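Local coordinates for Serine/threonine-protein kinase Tel1 (Chaetomium thermophilum, PDB 6SKY) that probably phosphorylates serine or threonine followed by glutamine in its protein substrates, signalling DNA damage to the checkpoint as a member of the ATM kinase family, at residues V2796-T2801 with N2921-Q2926. Residues are numbered along the deposited sequence; the frame is centred on the assembly and turned at random.
Sequences VPFRLT and NDLINQ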
# COMPACT_ATOMS: atom_id res chain seq x y z
N VAL A 2796 3.43 4.79 32.69
CA VAL A 2796 3.98 5.42 31.49
C VAL A 2796 4.63 4.33 30.65
O VAL A 2796 5.14 3.35 31.20
CB VAL A 2796 4.99 6.52 31.82
CG1 VAL A 2796 4.28 7.74 32.34
CG2 VAL A 2796 5.98 6.02 32.84
N PRO A 2797 4.62 4.43 29.32
CA PRO A 2797 5.25 3.38 28.51
C PRO A 2797 6.76 3.38 28.59
O PRO A 2797 7.37 2.32 28.46
CB PRO A 2797 4.75 3.70 27.10
CG PRO A 2797 4.42 5.11 27.13
CD PRO A 2797 3.94 5.43 28.49
N PHE A 2798 7.38 4.53 28.79
CA PHE A 2798 8.82 4.66 28.90
C PHE A 2798 9.12 6.01 29.53
O PHE A 2798 8.22 6.81 29.76
CB PHE A 2798 9.50 4.50 27.54
CG PHE A 2798 8.80 5.18 26.40
CD1 PHE A 2798 8.00 4.47 25.54
CD2 PHE A 2798 8.96 6.53 26.19
CE1 PHE A 2798 7.37 5.10 24.50
CE2 PHE A 2798 8.32 7.15 25.16
CZ PHE A 2798 7.54 6.43 24.32
N ARG A 2799 10.40 6.25 29.80
CA ARG A 2799 10.83 7.49 30.44
C ARG A 2799 11.09 8.54 29.37
O ARG A 2799 12.00 8.39 28.56
CB ARG A 2799 12.07 7.26 31.29
CG ARG A 2799 12.46 8.49 32.05
CD ARG A 2799 13.61 8.25 32.97
NE ARG A 2799 13.80 9.39 33.84
CZ ARG A 2799 13.37 9.45 35.08
NH1 ARG A 2799 13.57 10.53 35.80
NH2 ARG A 2799 12.74 8.42 35.61
N LEU A 2800 10.28 9.59 29.37
CA LEU A 2800 10.41 10.70 28.44
C LEU A 2800 10.17 12.01 29.17
O LEU A 2800 9.36 12.84 28.77
CB LEU A 2800 9.46 10.55 27.26
CG LEU A 2800 9.80 11.22 25.94
CD1 LEU A 2800 11.09 10.70 25.42
CD2 LEU A 2800 8.70 10.96 24.95
N THR A 2801 10.85 12.20 30.30
CA THR A 2801 10.68 13.42 31.08
C THR A 2801 11.25 14.62 30.32
O THR A 2801 11.72 14.51 29.20
CB THR A 2801 11.33 13.26 32.44
OG1 THR A 2801 12.75 13.21 32.30
CG2 THR A 2801 10.88 11.98 33.07
N ASN A 2921 2.46 8.25 17.98
CA ASN A 2921 1.85 9.48 18.48
C ASN A 2921 1.20 9.25 19.82
O ASN A 2921 1.37 10.05 20.75
CB ASN A 2921 0.83 10.01 17.49
CG ASN A 2921 1.45 10.64 16.28
OD1 ASN A 2921 2.65 10.55 16.08
ND2 ASN A 2921 0.63 11.27 15.47
N ASP A 2922 0.43 8.17 19.95
CA ASP A 2922 -0.24 7.90 21.22
C ASP A 2922 0.76 7.62 22.33
O ASP A 2922 0.58 8.07 23.47
CB ASP A 2922 -1.20 6.73 21.05
CG ASP A 2922 -2.49 6.93 21.81
OD1 ASP A 2922 -2.72 8.06 22.31
OD2 ASP A 2922 -3.27 5.97 21.92
N LEU A 2923 1.84 6.89 22.01
CA LEU A 2923 2.84 6.58 23.02
C LEU A 2923 3.55 7.83 23.51
O LEU A 2923 3.76 8.00 24.71
CB LEU A 2923 3.85 5.59 22.46
CG LEU A 2923 3.37 4.17 22.26
CD1 LEU A 2923 4.45 3.37 21.60
CD2 LEU A 2923 3.00 3.58 23.57
N ILE A 2924 3.95 8.71 22.60
CA ILE A 2924 4.63 9.93 23.01
C ILE A 2924 3.67 10.88 23.70
O ILE A 2924 4.08 11.69 24.53
CB ILE A 2924 5.33 10.59 21.81
CG1 ILE A 2924 6.34 9.64 21.20
CG2 ILE A 2924 6.04 11.83 22.21
CD1 ILE A 2924 7.18 10.25 20.15
N ASN A 2925 2.37 10.80 23.41
CA ASN A 2925 1.42 11.61 24.14
C ASN A 2925 1.29 11.14 25.58
O ASN A 2925 1.25 11.96 26.50
CB ASN A 2925 0.05 11.58 23.47
CG ASN A 2925 -0.07 12.56 22.35
OD1 ASN A 2925 -0.73 12.29 21.36
ND2 ASN A 2925 0.55 13.72 22.51
N GLN A 2926 1.19 9.83 25.80
CA GLN A 2926 1.01 9.36 27.16
C GLN A 2926 2.30 9.27 27.95
O GLN A 2926 2.25 9.14 29.17
CB GLN A 2926 0.28 8.02 27.18
CG GLN A 2926 0.97 6.91 26.46
CD GLN A 2926 0.20 5.62 26.51
OE1 GLN A 2926 0.40 4.80 27.41
NE2 GLN A 2926 -0.69 5.41 25.55
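The ring of Pro2797 fits between Leu2923 and Gln2926, one helical turn apart on helix 2916-2927. Its CB meets Leu2923 CD2 at 3.9 Å, and its CG lies 3.8 Å from the carbonyl O of Leu2923. Gln2926 crosses the proline ring obliquely: with CG between its own backbone N and carbonyl carbon (chi1 60°) and the chain extended beyond, its CG and OE1 both reach Pro2797 CD, OE1 at 3.8 Å. An alanine in place of Pro2797 would keep CB but probably open a gap where CG and CD lie against the Leu2923 carbonyl O and Gln2926, leaving the glutamine side chain freer to turn. Phe2798, its CG likewise between backbone N and carbonyl carbon (chi1 41°), swings its ring to the helix, where CE1 comes within 4.1 Å of Leu2923 CB and the two side chains stand roughly perpendicular. Pro2797 CG lies 3.9 Å above one face of this ring, displaced toward the rim, while Leu2800 CD2 sits at its edge, in plane. The same methyl carries the contact onward to Ile2924 CG2, at 3.9 Å. No hydrogen bond joins 2796-2801 to 2921-2926; they are held by van der Waals contact, in which the proline carbons also lie against Leu2923 O and Gln2926 OE1. Met2751 of helix 2732-2755 touches both Phe2798 and Leu2923, and Phe2817 touches both Leu2800 and Ile2924. On another side of the helix, Asp2922 forms a salt bridge with Arg2260 of the second subunit. Away from the nucleotide and magnesium sites, the contact packs a FATC helix against the PFRLT end of the activation segment, which begins at the magnesium ligand Asp2779, the close FATC-kinase association of PI3K-related protein kinases.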